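Long-range contacts in glutathione S-transferase (Bombyx mori, PDB 3AY8), which probably conjugates glutathione to electrophilic compounds, as glutathione transferases do, and works as a homodimer: residues 16-21 and 161-165; 134-139 and 175-180; 164-169 and 199-203; 170-174 and 206-211. All coordinates share one frame; numbering follows the deposited sequence. Where two conformers were deposited one is given.

Interaction 1: 16-21 and 161-165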
# COMPACT_ATOMS: atom_id res chain seq x y z
N ARG A 16 5.67 -3.00 13.88
CA ARG A 16 7.08 -2.70 14.12
C ARG A 16 7.58 -1.52 13.29
O ARG A 16 8.40 -0.74 13.76
CB ARG A 16 7.95 -3.95 13.93
CG ARG A 16 8.01 -4.84 15.19
CD ARG A 16 8.92 -6.06 15.00
NE ARG A 16 8.26 -7.15 14.28
CZ ARG A 16 8.47 -7.45 12.99
NH1 ARG A 16 7.81 -8.45 12.42
NH2 ARG A 16 9.34 -6.75 12.28
N GLY A 17 7.07 -1.39 12.06
CA GLY A 17 7.44 -0.28 11.18
C GLY A 17 6.99 1.07 11.71
O GLY A 17 7.71 2.07 11.58
N ALA A 18 5.81 1.11 12.30
CA ALA A 18 5.30 2.33 12.94
C ALA A 18 6.16 2.72 14.15
O ALA A 18 6.51 3.90 14.32
CB ALA A 18 3.84 2.15 13.35
N LEU A 19 6.53 1.74 14.99
CA LEU A 19 7.37 2.02 16.16
C LEU A 19 8.78 2.45 15.75
O LEU A 19 9.33 3.42 16.30
CB LEU A 19 7.40 0.83 17.14
CG LEU A 19 8.23 1.01 18.43
CD1 LEU A 19 7.82 2.23 19.25
CD2 LEU A 19 8.20 -0.26 19.30
N LEU A 20 9.35 1.77 14.76
CA LEU A 20 10.65 2.15 14.24
C LEU A 20 10.68 3.60 13.77
O LEU A 20 11.70 4.28 13.94
CB LEU A 20 11.06 1.22 13.09
CG LEU A 20 11.74 -0.12 13.44
CD1 LEU A 20 11.74 -1.04 12.23
CD2 LEU A 20 13.18 0.08 13.95
N ALA A 21 9.59 4.07 13.16
CA ALA A 21 9.50 5.47 12.73
C ALA A 21 9.51 6.40 13.94
O ALA A 21 10.20 7.41 13.94
CB ALA A 21 8.23 5.70 11.90
N THR A 161 12.60 2.47 7.57
CA THR A 161 12.02 1.86 8.76
C THR A 161 10.90 0.87 8.42
O THR A 161 10.86 -0.23 8.97
CB THR A 161 11.60 2.90 9.82
OG1 THR A 161 10.85 3.94 9.20
CG2 THR A 161 12.86 3.52 10.48
N SER A 162 10.02 1.24 7.48
CA SER A 162 8.92 0.35 7.08
C SER A 162 9.43 -0.90 6.34
O SER A 162 9.03 -2.02 6.65
CB SER A 162 7.92 1.11 6.19
OG SER A 162 7.15 2.02 6.99
N ILE A 163 10.31 -0.69 5.36
CA ILE A 163 10.83 -1.80 4.56
C ILE A 163 11.75 -2.70 5.41
O ILE A 163 11.73 -3.91 5.26
CB ILE A 163 11.51 -1.28 3.26
CG1 ILE A 163 10.44 -0.61 2.37
CG2 ILE A 163 12.17 -2.42 2.49
CD1 ILE A 163 10.98 0.03 1.05
N TYR A 164 12.48 -2.11 6.35
CA TYR A 164 13.24 -2.90 7.33
C TYR A 164 12.31 -3.79 8.20
O TYR A 164 12.60 -4.97 8.41
CB TYR A 164 14.16 -2.00 8.16
CG TYR A 164 14.86 -2.67 9.32
CD1 TYR A 164 15.49 -3.92 9.16
CD2 TYR A 164 14.93 -2.05 10.57
CE1 TYR A 164 16.14 -4.54 10.21
CE2 TYR A 164 15.60 -2.65 11.64
CZ TYR A 164 16.19 -3.91 11.45
OH TYR A 164 16.85 -4.53 12.48
N ALA A 165 11.20 -3.23 8.66
CA ALA A 165 10.24 -4.02 9.45
C ALA A 165 9.72 -5.21 8.65
O ALA A 165 9.60 -6.34 9.17
CB ALA A 165 9.07 -3.14 9.93
O HOH W 1 8.19 3.44 9.22
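G17 of helix 13-25 lies directly against S162 and A165 of helix 158-173. In the GST fold this is where the thioredoxin-like N-terminal domain meets the all-helical C-terminal domain. The two short segments run closer to antiparallel than parallel, 142° between their directions. Their axes approach to 8.0 Å. The packing is tightest at G17, which has no side chain to hold the helices apart. The CA atoms of G17 and S162 are 4.4 Å from each other. The methyl group of A165 presses on the glycine backbone, with CB 3.4 Å from G17 N. L20 packs beside this point. Its CG is anti to the carbonyl carbon (chi1 -84°), and the CD1 branch points toward helix 158-173. L20 CD1 sits 3.5 Å from T161 O and 3.7 Å from Y164 CD2. The L20 and Y164 side chains cross at about a right angle.

The contact is looser at the side-chain hydroxyls. Those of T161 and S162 do not reach G17 O directly, and a water bridges the gap. The water donates to G17 O (2.8 Å) and to T161 OG1 (2.7 Å), and it is also hydrogen-bonded to S162 OG. T161 OG1 has a second partner in I158 O.

R16 spans the other end of the contact. Its guanidinium is fixed by several hydrogen bonds. NE binds P10 O, NH1 binds V11 O and S169 OG, and NH2 binds N199 OD1. R16 NH2 also donates to A165 O at 3.1 Å, with an N-H...O angle of 150°.

Interaction 2: 134-139 and 175-180; sequences LNSTLS and WDISSF
The irregular segment 175-180 passes alongside helix segment 134-139 and comes nearest at S139 and F180, whose CA atoms are 6.8 Å apart. W175 and F180 carry most of the contact. The indole of W175 covers the L134 end of the helix segment. L134 CD2 stands over one face of its six-membered ring, 3.8 Å from the centroid and 15° off the normal, a CH-pi contact. CG of L134 is anti to the backbone N (chi1 177°), and from there CD2 reaches up to the ring. The N135 amide lies at the indole edge, its plane turned 62° from that of the ring. L138 CD1 fits between two residues of the loop, 3.6 Å from W175 CD1 and 4.0 Å from I177 CG2.

Both segments belong to the all-helical C-terminal domain of the GST fold. Segment 175-180 links helix 158-173 to helix 181-190. It is shaped by an Asx turn, in which D176 OD1 accepts from S178 N at 3.0 Å and also from S178 OG. A type I beta turn from I177 to F180 overlaps it, closed by F180 N to I177 O at 2.7 Å. F180 is the N-cap of helix 181-190. One face of its ring has the carbonyl carbon of L138 over its centre. L138 CB touches F180 CE2 at 3.6 Å, and S139 CA lies 3.6 Å from F180 CE1.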
# COMPACT_ATOMS: atom_id res chain seq x y z
N LEU A 134 7.52 -13.37 -4.25
CA LEU A 134 8.28 -12.56 -3.31
C LEU A 134 9.68 -12.24 -3.85
O LEU A 134 10.12 -11.10 -3.76
CB LEU A 134 8.38 -13.23 -1.93
CG LEU A 134 9.23 -12.47 -0.89
CD1 LEU A 134 8.76 -11.02 -0.66
CD2 LEU A 134 9.29 -13.23 0.45
N ASN A 135 10.36 -13.24 -4.40
CA ASN A 135 11.71 -13.03 -4.95
C ASN A 135 11.75 -11.99 -6.08
O ASN A 135 12.71 -11.23 -6.17
CB ASN A 135 12.33 -14.38 -5.36
CG ASN A 135 12.98 -15.11 -4.18
OD1 ASN A 135 13.11 -16.34 -4.18
ND2 ASN A 135 13.38 -14.35 -3.17
N SER A 136 10.70 -11.92 -6.89
CA SER A 136 10.59 -10.88 -7.91
C SER A 136 10.52 -9.47 -7.29
O SER A 136 11.11 -8.50 -7.81
CB SER A 136 9.37 -11.15 -8.80
OG SER A 136 9.06 -9.99 -9.56
N THR A 137 9.79 -9.36 -6.17
CA THR A 137 9.71 -8.09 -5.43
C THR A 137 11.03 -7.78 -4.74
O THR A 137 11.48 -6.63 -4.74
CB THR A 137 8.50 -8.10 -4.47
OG1 THR A 137 7.32 -7.99 -5.25
CG2 THR A 137 8.56 -6.91 -3.48
N LEU A 138 11.68 -8.81 -4.19
CA LEU A 138 13.02 -8.60 -3.62
C LEU A 138 14.03 -8.09 -4.65
O LEU A 138 14.90 -7.28 -4.34
CB LEU A 138 13.55 -9.87 -2.94
CG LEU A 138 12.75 -10.37 -1.73
CD1 LEU A 138 13.48 -11.53 -1.05
CD2 LEU A 138 12.46 -9.23 -0.74
N SER A 139 13.92 -8.59 -5.88
CA SER A 139 14.83 -8.18 -6.94
C SER A 139 14.72 -6.68 -7.24
O SER A 139 15.72 -6.01 -7.46
CB SER A 139 14.58 -9.01 -8.21
OG SER A 139 15.47 -8.58 -9.23
N TRP A 175 15.02 -16.68 4.80
CA TRP A 175 14.92 -16.46 3.37
C TRP A 175 16.34 -16.33 2.84
O TRP A 175 17.19 -15.71 3.49
CB TRP A 175 14.11 -15.21 3.05
CG TRP A 175 13.47 -15.28 1.70
CD1 TRP A 175 13.93 -14.71 0.54
CD2 TRP A 175 12.26 -15.97 1.35
NE1 TRP A 175 13.08 -15.01 -0.50
CE2 TRP A 175 12.05 -15.78 -0.03
CE3 TRP A 175 11.33 -16.73 2.08
CZ2 TRP A 175 10.94 -16.32 -0.71
CZ3 TRP A 175 10.23 -17.27 1.41
CH2 TRP A 175 10.04 -17.06 0.03
N ASP A 176 16.58 -16.94 1.69
CA ASP A 176 17.87 -16.88 0.99
C ASP A 176 17.86 -15.62 0.11
O ASP A 176 17.17 -15.57 -0.90
CB ASP A 176 18.05 -18.18 0.16
CG ASP A 176 19.26 -18.14 -0.79
OD1 ASP A 176 20.15 -17.27 -0.63
OD2 ASP A 176 19.30 -18.99 -1.73
N ILE A 177 18.63 -14.62 0.52
CA ILE A 177 18.81 -13.38 -0.25
C ILE A 177 20.24 -13.26 -0.84
O ILE A 177 20.68 -12.16 -1.19
CB ILE A 177 18.43 -12.10 0.59
CG1 ILE A 177 19.33 -11.96 1.83
CG2 ILE A 177 16.93 -12.11 0.98
CD1 ILE A 177 19.32 -10.57 2.44
N SER A 178 20.94 -14.39 -0.97
CA SER A 178 22.29 -14.40 -1.56
C SER A 178 22.30 -13.78 -2.96
O SER A 178 23.30 -13.19 -3.38
CB SER A 178 22.87 -15.82 -1.60
OG SER A 178 22.10 -16.67 -2.43
N SER A 179 21.18 -13.89 -3.67
CA SER A 179 21.03 -13.29 -4.99
C SER A 179 20.91 -11.75 -4.94
O SER A 179 20.92 -11.09 -5.98
CB SER A 179 19.81 -13.87 -5.70
OG SER A 179 19.99 -15.23 -6.06
N PHE A 180 20.79 -11.19 -3.74
CA PHE A 180 20.57 -9.75 -3.60
C PHE A 180 21.59 -9.07 -2.70
O PHE A 180 21.28 -8.73 -1.55
CB PHE A 180 19.13 -9.46 -3.14
CG PHE A 180 18.09 -10.28 -3.85
CD1 PHE A 180 17.90 -10.15 -5.23
CD2 PHE A 180 17.30 -11.18 -3.15
CE1 PHE A 180 16.93 -10.91 -5.89
CE2 PHE A 180 16.33 -11.94 -3.79
CZ PHE A 180 16.15 -11.81 -5.17

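Interaction 3: 164-169 and 199-203; sequences YASMSS and NEDGA
S168 OG is gripped from across the contact by N199 ND2, which donates to it at 3.0 Å and 169°, a nearly straight bond. S168 OG lies nearly in the plane of the N199 amide. In the same helix, Y164 O and A165 O both stand within hydrogen-bonding reach of the single S168 OG proton. The N199 amide does a second job. ND2 of N199 sits 3.3 Å above one face of the Y164 ring, offset toward the rim.

The Y164 hydroxyl donates from OH to E200 OE2 at 2.5 Å, meeting the anti lone pair. The E200 chain bends at chi2 (-68°), and this brings the carboxylate to the tyrosine. Its other oxygen, OE1, takes a water that also donates to S168 O at 2.7 Å. A203 CB packs on S168 O at 3.6 Å.

Both helices belong to the all-helical C-terminal domain of the GST fold. Their two segments cross at -42° with axes 9.3 Å apart. Helix 13-25 lies against both, with the R16 side chain touching S168 and A203. Helix 181-190 packs on Y164 through W186, I187 and C190, and helix 90-120 packs on S166 and M167.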
# COMPACT_ATOMS: atom_id res chain seq x y z
N TYR A 164 12.48 -2.11 6.35
CA TYR A 164 13.24 -2.90 7.33
C TYR A 164 12.31 -3.79 8.20
O TYR A 164 12.60 -4.97 8.41
CB TYR A 164 14.16 -2.00 8.16
CG TYR A 164 14.86 -2.67 9.32
CD1 TYR A 164 15.49 -3.92 9.16
CD2 TYR A 164 14.93 -2.05 10.57
CE1 TYR A 164 16.14 -4.54 10.21
CE2 TYR A 164 15.60 -2.65 11.64
CZ TYR A 164 16.19 -3.91 11.45
OH TYR A 164 16.85 -4.53 12.48
N ALA A 165 11.20 -3.23 8.66
CA ALA A 165 10.24 -4.02 9.45
C ALA A 165 9.72 -5.21 8.65
O ALA A 165 9.60 -6.34 9.17
CB ALA A 165 9.07 -3.14 9.93
N SER A 166 9.43 -4.98 7.37
CA SER A 166 8.99 -6.05 6.47
C SER A 166 10.09 -7.10 6.24
O SER A 166 9.87 -8.30 6.48
CB SER A 166 8.53 -5.45 5.14
OG SER A 166 7.33 -4.71 5.28
N MET A 167 11.25 -6.64 5.79
CA MET A 167 12.38 -7.53 5.47
C MET A 167 12.87 -8.34 6.67
O MET A 167 13.18 -9.52 6.54
CB MET A 167 13.57 -6.73 4.89
CG MET A 167 13.39 -6.33 3.44
SD MET A 167 13.00 -7.72 2.36
CE MET A 167 14.35 -8.88 2.65
N SER A 168 12.93 -7.72 7.84
CA SER A 168 13.34 -8.44 9.05
C SER A 168 12.37 -9.58 9.38
O SER A 168 12.79 -10.63 9.90
CB SER A 168 13.52 -7.48 10.24
OG SER A 168 12.30 -6.83 10.58
N SER A 169 11.10 -9.40 9.05
CA SER A 169 10.07 -10.42 9.24
C SER A 169 10.34 -11.70 8.42
O SER A 169 10.36 -12.80 8.98
CB SER A 169 8.70 -9.85 8.87
OG SER A 169 8.45 -8.65 9.58
N ASN A 199 13.11 -4.02 17.18
CA ASN A 199 12.49 -4.61 15.98
C ASN A 199 12.90 -6.06 15.76
O ASN A 199 12.06 -6.93 15.49
CB ASN A 199 12.82 -3.81 14.73
CG ASN A 199 12.36 -4.51 13.48
OD1 ASN A 199 11.17 -4.60 13.20
ND2 ASN A 199 13.30 -5.09 12.75
N GLU A 200 14.20 -6.33 15.88
CA GLU A 200 14.74 -7.68 15.67
C GLU A 200 14.13 -8.71 16.61
O GLU A 200 13.88 -9.86 16.22
CB GLU A 200 16.27 -7.67 15.82
CG GLU A 200 17.00 -6.94 14.69
CD GLU A 200 16.90 -7.68 13.35
OE1 GLU A 200 16.70 -8.91 13.36
OE2 GLU A 200 17.01 -7.04 12.28
N ASP A 201 13.85 -8.30 17.85
CA ASP A 201 13.24 -9.21 18.84
C ASP A 201 11.83 -9.60 18.43
O ASP A 201 11.45 -10.77 18.53
CB ASP A 201 13.25 -8.59 20.24
CG ASP A 201 14.62 -8.61 20.88
OD1 ASP A 201 15.35 -9.61 20.70
OD2 ASP A 201 14.99 -7.62 21.55
N GLY A 202 11.03 -8.62 18.00
CA GLY A 202 9.67 -8.90 17.53
C GLY A 202 9.66 -9.73 16.24
O GLY A 202 8.82 -10.64 16.08
N ALA A 203 10.56 -9.41 15.33
CA ALA A 203 10.72 -10.18 14.08
C ALA A 203 11.07 -11.64 14.38
O ALA A 203 10.52 -12.54 13.76
CB ALA A 203 11.79 -9.53 13.18
O HOH W 2 15.26 -10.63 11.06

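Interaction 4: 170-174 and 206-211; sequences ILAVG and FGDAVK
A172, near the end of helix 158-173, rests on G207 of helix 196-213. A172 CB is 4.0 Å from G207 CA, and A172 O is 3.6 Å from the same atom. The bare glycine lets the two backbones come close. K211 donates from NZ to A172 O at 2.9 Å, nearly along the C=O axis. Its chain is extended beyond CG and runs past V173 O, with K211 CE 3.2 Å from it. K211 has two deposited conformers and this describes one, so its contacts are to that extent doubtful. A water also donates to A172 O and, at a longer 3.3 Å, to D208 OD1.

V173 follows, with its CA 4.1 Å from that of G207. CG1 of V173 is anti to the backbone N (chi1 176°) and meets V210 CG1 at 3.8 Å. V173 CG2 touches F206 CE2 at 3.7 Å. Helix 90-120 backs this apolar patch through C115, I118 and L119. G174 then leaves the helix with positive phi.

The contact thus joins two helices of the GST C-terminal domain with an apolar inner side and a polar outer edge. The positive K211 NZ at the C-terminal end of helix 158-173 probably gains from the partial negative charge of the carbonyls there.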
# COMPACT_ATOMS: atom_id res chain seq x y z
N ILE A 170 10.56 -11.56 7.11
CA ILE A 170 10.79 -12.73 6.28
C ILE A 170 12.20 -13.32 6.54
O ILE A 170 12.37 -14.54 6.53
CB ILE A 170 10.53 -12.46 4.76
CG1 ILE A 170 10.32 -13.77 3.98
CG2 ILE A 170 11.65 -11.58 4.14
CD1 ILE A 170 9.07 -14.61 4.40
N LEU A 171 13.18 -12.45 6.78
CA LEU A 171 14.53 -12.92 7.10
C LEU A 171 14.54 -13.77 8.38
O LEU A 171 15.32 -14.71 8.47
CB LEU A 171 15.54 -11.76 7.18
CG LEU A 171 15.91 -11.07 5.87
CD1 LEU A 171 16.82 -9.85 6.10
CD2 LEU A 171 16.56 -12.04 4.87
N ALA A 172 13.68 -13.44 9.35
CA ALA A 172 13.60 -14.23 10.59
C ALA A 172 12.90 -15.57 10.38
O ALA A 172 13.15 -16.53 11.12
CB ALA A 172 12.92 -13.43 11.70
N VAL A 173 12.01 -15.64 9.38
CA VAL A 173 11.44 -16.91 8.94
C VAL A 173 12.55 -17.75 8.30
O VAL A 173 12.58 -18.97 8.45
CB VAL A 173 10.27 -16.71 7.93
CG1 VAL A 173 9.75 -18.05 7.41
CG2 VAL A 173 9.11 -15.96 8.59
N GLY A 174 13.49 -17.09 7.62
CA GLY A 174 14.54 -17.78 6.88
C GLY A 174 14.27 -17.59 5.40
O GLY A 174 13.39 -18.23 4.82
N PHE A 206 7.99 -13.41 15.43
CA PHE A 206 7.23 -13.68 14.20
C PHE A 206 7.84 -14.89 13.48
O PHE A 206 7.13 -15.85 13.16
CB PHE A 206 7.21 -12.45 13.27
CG PHE A 206 6.59 -12.70 11.91
CD1 PHE A 206 5.20 -12.61 11.73
CD2 PHE A 206 7.39 -12.99 10.80
CE1 PHE A 206 4.62 -12.82 10.46
CE2 PHE A 206 6.83 -13.21 9.53
CZ PHE A 206 5.44 -13.13 9.36
N GLY A 207 9.15 -14.83 13.26
CA GLY A 207 9.88 -15.89 12.57
C GLY A 207 9.71 -17.25 13.23
O GLY A 207 9.42 -18.23 12.55
N ASP A 208 9.87 -17.30 14.55
CA ASP A 208 9.71 -18.55 15.30
C ASP A 208 8.31 -19.16 15.14
O ASP A 208 8.17 -20.36 14.93
CB ASP A 208 10.04 -18.36 16.78
CG ASP A 208 11.52 -18.09 17.04
OD1 ASP A 208 12.34 -18.17 16.11
OD2 ASP A 208 11.88 -17.78 18.20
N ALA A 209 7.28 -18.32 15.22
CA ALA A 209 5.91 -18.80 15.07
C ALA A 209 5.63 -19.37 13.68
O ALA A 209 4.90 -20.36 13.54
CB ALA A 209 4.91 -17.70 15.44
N VAL A 210 6.22 -18.77 12.64
CA VAL A 210 6.10 -19.32 11.29
C VAL A 210 6.84 -20.68 11.14
O VAL A 210 6.25 -21.65 10.67
CB VAL A 210 6.54 -18.31 10.18
CG1 VAL A 210 6.34 -18.89 8.79
CG2 VAL A 210 5.76 -16.98 10.32
N LYS A 211 8.11 -20.70 11.54
CA LYS A 211 8.94 -21.89 11.43
C LYS A 211 8.27 -23.07 12.12
O LYS A 211 8.23 -24.17 11.58
CB LYS A 211 10.31 -21.66 12.07
CG LYS A 211 11.26 -20.80 11.26
CD LYS A 211 12.36 -20.29 12.17
CE LYS A 211 13.56 -19.85 11.37
NZ LYS A 211 14.39 -18.90 12.13
O HOH W 3 13.66 -16.31 13.75

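In the fold
Helix 13-25 comes first, and interaction 1 closes a long loop from it to helix 158-173, tying the thioredoxin-like domain to the helical one. Interaction 2 opens inside that loop, on helix 128-147, and closes beyond it at 175-180, so the two cross. Interaction 3 starts on the stretch where interaction 1 ends, reaches helix 196-213 and also crosses interaction 2. Interaction 4 opens after interaction 1 has closed, further along helix 158-173, and ends further along helix 196-213. It crosses both interactions 2 and 3. Helix 158-173 therefore serves interactions 1, 3 and 4 in turn. R16 also joins interaction 1 to 3, while I170 packs on L134 and W175 of interaction 2.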